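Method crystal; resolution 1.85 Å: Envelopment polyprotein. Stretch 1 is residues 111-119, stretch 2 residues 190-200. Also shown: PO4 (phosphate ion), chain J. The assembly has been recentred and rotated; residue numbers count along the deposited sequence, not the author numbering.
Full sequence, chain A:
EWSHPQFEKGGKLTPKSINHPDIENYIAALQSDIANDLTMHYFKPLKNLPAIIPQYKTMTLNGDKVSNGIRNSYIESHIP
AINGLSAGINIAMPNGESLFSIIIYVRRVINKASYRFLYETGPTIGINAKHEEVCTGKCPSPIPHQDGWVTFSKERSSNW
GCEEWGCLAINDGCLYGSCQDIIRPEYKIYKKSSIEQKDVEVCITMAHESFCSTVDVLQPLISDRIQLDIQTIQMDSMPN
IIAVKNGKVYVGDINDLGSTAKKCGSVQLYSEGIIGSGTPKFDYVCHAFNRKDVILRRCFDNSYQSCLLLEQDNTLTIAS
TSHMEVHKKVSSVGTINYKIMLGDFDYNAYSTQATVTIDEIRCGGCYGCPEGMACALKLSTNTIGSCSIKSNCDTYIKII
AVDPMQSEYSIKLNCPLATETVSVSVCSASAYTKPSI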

# COMPACT_ATOMS: atom_id res chain seq x y z
N ASN A 111 -6.71 -13.05 1.43
CA ASN A 111 -5.69 -12.49 2.30
C ASN A 111 -6.32 -12.34 3.70
O ASN A 111 -7.54 -12.26 3.84
CB ASN A 111 -5.15 -11.13 1.77
CG ASN A 111 -4.08 -11.28 0.67
OD1 ASN A 111 -3.39 -12.28 0.60
ND2 ASN A 111 -3.91 -10.25 -0.15
N LYS A 112 -5.50 -12.39 4.73
CA LYS A 112 -6.09 -12.27 6.07
C LYS A 112 -5.08 -11.68 7.02
O LYS A 112 -3.86 -11.81 6.80
CB LYS A 112 -6.56 -13.63 6.62
CG LYS A 112 -5.47 -14.63 6.83
CD LYS A 112 -6.06 -16.01 7.25
CE LYS A 112 -4.96 -17.09 7.33
NZ LYS A 112 -5.49 -18.49 7.57
N ALA A 113 -5.58 -11.01 8.07
CA ALA A 113 -4.71 -10.60 9.17
C ALA A 113 -5.55 -10.54 10.46
O ALA A 113 -6.79 -10.51 10.43
CB ALA A 113 -4.03 -9.24 8.87
N SER A 114 -4.84 -10.61 11.59
CA SER A 114 -5.44 -10.44 12.89
C SER A 114 -5.60 -8.96 13.19
O SER A 114 -4.83 -8.11 12.72
CB SER A 114 -4.59 -11.09 14.00
OG SER A 114 -4.21 -12.42 13.59
N TYR A 115 -6.61 -8.64 13.99
CA TYR A 115 -6.86 -7.28 14.46
C TYR A 115 -7.14 -7.31 15.95
O TYR A 115 -7.62 -8.31 16.49
CB TYR A 115 -8.04 -6.62 13.71
CG TYR A 115 -7.72 -6.25 12.27
CD1 TYR A 115 -7.47 -7.25 11.28
CD2 TYR A 115 -7.64 -4.91 11.88
CE1 TYR A 115 -7.15 -6.88 9.97
CE2 TYR A 115 -7.34 -4.53 10.60
CZ TYR A 115 -7.10 -5.55 9.62
OH TYR A 115 -6.76 -5.20 8.33
N ARG A 116 -6.88 -6.16 16.60
CA ARG A 116 -7.14 -6.04 18.02
C ARG A 116 -7.98 -4.80 18.35
O ARG A 116 -7.87 -3.73 17.73
CB ARG A 116 -5.87 -6.02 18.88
CG ARG A 116 -4.96 -4.90 18.59
CD ARG A 116 -3.84 -4.85 19.63
NE ARG A 116 -2.85 -3.84 19.26
CZ ARG A 116 -2.79 -2.62 19.79
NH1 ARG A 116 -1.86 -1.76 19.38
NH2 ARG A 116 -3.64 -2.27 20.75
N PHE A 117 -8.81 -4.99 19.36
CA PHE A 117 -9.80 -3.98 19.67
C PHE A 117 -9.10 -2.76 20.27
O PHE A 117 -8.27 -2.90 21.19
CB PHE A 117 -10.83 -4.54 20.63
CG PHE A 117 -11.73 -3.47 21.20
CD1 PHE A 117 -12.82 -3.00 20.48
CD2 PHE A 117 -11.46 -2.93 22.45
CE1 PHE A 117 -13.64 -2.00 21.05
CE2 PHE A 117 -12.26 -1.96 22.97
CZ PHE A 117 -13.35 -1.52 22.27
N LEU A 118 -9.45 -1.57 19.75
CA LEU A 118 -8.96 -0.30 20.30
C LEU A 118 -9.98 0.44 21.16
O LEU A 118 -9.68 0.75 22.31
CB LEU A 118 -8.49 0.64 19.18
CG LEU A 118 -7.36 0.13 18.30
CD1 LEU A 118 -7.02 1.28 17.34
CD2 LEU A 118 -6.17 -0.34 19.12
N TYR A 119 -11.18 0.72 20.64
CA TYR A 119 -12.12 1.53 21.43
C TYR A 119 -13.47 1.53 20.72
O TYR A 119 -13.57 1.18 19.54
CB TYR A 119 -11.59 2.97 21.60
CG TYR A 119 -11.36 3.68 20.26
CD1 TYR A 119 -12.44 4.21 19.54
CD2 TYR A 119 -10.05 3.87 19.75
CE1 TYR A 119 -12.26 4.89 18.38
CE2 TYR A 119 -9.84 4.52 18.56
CZ TYR A 119 -10.95 5.02 17.87
OH TYR A 119 -10.79 5.65 16.66
P PO4 J . 0.08 -20.33 9.71
O1 PO4 J . -1.33 -19.80 9.68
O2 PO4 J . 0.58 -20.32 11.15
O3 PO4 J . 1.01 -19.51 8.85
O4 PO4 J . 0.09 -21.74 9.16
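Stretch 2 190-200: YKKSSIEQKDV

Stretch 2 runs alongside stretch 1 as an antiparallel partner, but in two strand segments rather than one. Stretch 1 is strand throughout, its backbone extended except at Leu 118, whose phi/psi is -102/-55. In stretch 2, Tyr 190 to Lys 192 and Gln 197 to Val 200 are strand, with phi between -63° and -141° and psi between 105° and 152°; between them the chain departs from regular pairing, most visibly at Ser 193, whose phi/psi is -129/27. The N-to-C direction of stretch 1 makes an angle of 145° with the first segment and 132° with the second, with axes approaching to 4.4 and 5.0 Å.

The register is fixed by CA-CA distances. Phe 117 CA lies 4.4 Å from Tyr 190 CA, and Tyr 115 CA lies 4.3 Å from Lys 192 CA; farther along, Asn 111 CA is 4.6 Å from Lys 198 CA. Paired residue numbers sum to 307 in the first ladder and 309 in the second, so the register shifts by two and stretch 2 carries the extra residues.

Backbone hydrogen bonds confirm both ladders. Arg 116 N donates to Lys 191 O at 2.8 Å, and Lys 191 N returns a bond to Arg 116 O at 2.9 Å, with N-H...O angles of 160° and 161°. Lys 112 N to Gln 197 O (3.0 Å) and Gln 197 N to Lys 112 O (2.9 Å) form the equivalent pair. Across the irregular part, Ser 193 N reaches Ser 114 O at 2.8 Å and a nearly linear 174°. There a side chain replaces a backbone acceptor: Ser 114 N donates to Ser 194 OG at 3.0 Å, while Ser 194 OG itself donates to Ile 195 O at 2.8 Å. CA-H...O contacts supplement these bonds, among them Tyr 190 CA to Arg 116 O at 3.1 Å and Tyr 115 CA to Lys 191 O at 3.2 Å.

Aromatic contacts gather on the face carrying Tyr 115, Phe 117 and Tyr 190. The edge of Phe 117 is directed at the face of Tyr 190, with centroids 5.8 Å apart and planes at 77°. Lys 192 CA sits over one face of the Tyr 115 ring, 3.9 Å from the ring centroid and 21° off its normal, which identifies a CH-pi contact. Tyr 115 CB and Tyr 190 CB also meet at 3.9 Å.

Charged and polar side chains add longer-range contacts. Lys 112, extended beyond its p chi1, brings NZ to 3.6 Å from Asp 199 OD2, a long salt bridge. Its CE also passes 3.6 Å from Gln 197 NE2, which donates to O1 of the phosphate ion at 3.2 Å. One water joins the stretches by donating to Glu 196 OE2 at 2.8 Å and, weakly, to Asn 111 OD1 at 3.0 Å. Another donates to Tyr 115 O at 3.1 Å and hydrogen-bonds with Ser 193 OG at 3.2 Å. Together the two stretches bury 979 Å² against each other.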

# COMPACT_ATOMS: atom_id res chain seq x y z
N TYR A 190 -10.68 -1.21 15.52
CA TYR A 190 -9.62 -2.21 15.62
C TYR A 190 -8.39 -1.81 14.82
O TYR A 190 -8.47 -1.10 13.82
CB TYR A 190 -10.07 -3.55 15.06
CG TYR A 190 -11.28 -4.12 15.78
CD1 TYR A 190 -12.56 -3.73 15.43
CD2 TYR A 190 -11.13 -5.10 16.74
CE1 TYR A 190 -13.68 -4.26 16.08
CE2 TYR A 190 -12.22 -5.65 17.38
CZ TYR A 190 -13.49 -5.23 17.03
OH TYR A 190 -14.58 -5.81 17.63
N LYS A 191 -7.23 -2.27 15.29
CA LYS A 191 -5.96 -2.06 14.61
C LYS A 191 -5.39 -3.42 14.16
O LYS A 191 -5.45 -4.40 14.91
CB LYS A 191 -4.98 -1.39 15.55
CG LYS A 191 -3.73 -0.88 14.86
CD LYS A 191 -2.82 -0.24 15.91
CE LYS A 191 -1.67 0.49 15.25
NZ LYS A 191 -0.84 1.31 16.22
N LYS A 192 -4.74 -3.42 13.00
CA LYS A 192 -4.06 -4.65 12.50
C LYS A 192 -2.95 -5.05 13.47
O LYS A 192 -2.17 -4.20 13.92
CB LYS A 192 -3.50 -4.37 11.10
CG LYS A 192 -2.82 -5.60 10.40
CD LYS A 192 -2.76 -5.39 8.87
CE LYS A 192 -1.84 -4.26 8.52
NZ LYS A 192 -2.07 -3.76 7.13
N SER A 193 -2.93 -6.35 13.87
CA SER A 193 -2.04 -6.84 14.92
C SER A 193 -1.26 -8.08 14.48
O SER A 193 -0.88 -8.90 15.32
CB SER A 193 -2.84 -7.13 16.21
OG SER A 193 -3.85 -8.12 16.00
N SER A 194 -1.02 -8.21 13.17
CA SER A 194 -0.17 -9.26 12.60
C SER A 194 0.28 -8.77 11.23
O SER A 194 -0.23 -7.78 10.69
CB SER A 194 -0.90 -10.60 12.46
OG SER A 194 -1.86 -10.52 11.42
N ILE A 195 1.27 -9.45 10.65
CA ILE A 195 1.46 -9.29 9.22
C ILE A 195 0.24 -9.87 8.50
O ILE A 195 -0.49 -10.74 9.03
CB ILE A 195 2.77 -9.98 8.79
CG1 ILE A 195 3.16 -9.60 7.35
CG2 ILE A 195 2.66 -11.48 9.04
CD1 ILE A 195 4.65 -9.95 6.95
N GLU A 196 -0.04 -9.37 7.30
CA GLU A 196 -1.07 -10.08 6.58
C GLU A 196 -0.43 -11.27 5.88
O GLU A 196 0.78 -11.31 5.70
CB GLU A 196 -1.77 -9.17 5.56
CG GLU A 196 -0.90 -8.71 4.35
CD GLU A 196 -1.73 -7.92 3.32
OE1 GLU A 196 -2.11 -6.78 3.62
OE2 GLU A 196 -2.05 -8.44 2.22
N GLN A 197 -1.24 -12.26 5.57
CA GLN A 197 -0.71 -13.45 4.88
C GLN A 197 -1.72 -13.91 3.84
O GLN A 197 -2.92 -13.68 3.96
CB GLN A 197 -0.38 -14.57 5.89
CG GLN A 197 -1.58 -15.09 6.66
CD GLN A 197 -1.12 -16.01 7.76
OE1 GLN A 197 -0.51 -15.56 8.74
NE2 GLN A 197 -1.35 -17.32 7.59
N LYS A 198 -1.20 -14.56 2.79
CA LYS A 198 -2.04 -15.24 1.82
C LYS A 198 -2.43 -16.60 2.34
O LYS A 198 -1.66 -17.27 3.04
CB LYS A 198 -1.28 -15.43 0.50
CG LYS A 198 -0.71 -14.15 -0.01
CD LYS A 198 0.02 -14.39 -1.28
CE LYS A 198 0.65 -13.09 -1.68
NZ LYS A 198 2.05 -12.90 -1.02
N ASP A 199 -3.64 -17.02 2.00
CA ASP A 199 -4.12 -18.36 2.29
C ASP A 199 -4.59 -18.96 0.95
O ASP A 199 -5.64 -18.55 0.43
CB ASP A 199 -5.24 -18.27 3.33
CG ASP A 199 -5.87 -19.63 3.66
OD1 ASP A 199 -5.41 -20.68 3.17
OD2 ASP A 199 -6.85 -19.65 4.44
N VAL A 200 -3.79 -19.88 0.38
CA VAL A 200 -4.02 -20.40 -0.98
C VAL A 200 -4.10 -21.91 -0.89
O VAL A 200 -3.20 -22.56 -0.33
CB VAL A 200 -2.93 -19.95 -1.98
CG1 VAL A 200 -3.15 -20.58 -3.39
CG2 VAL A 200 -2.91 -18.44 -2.09
O HOH W 1 -0.96 -11.03 1.83
O HOH W 2 -5.41 -9.82 18.15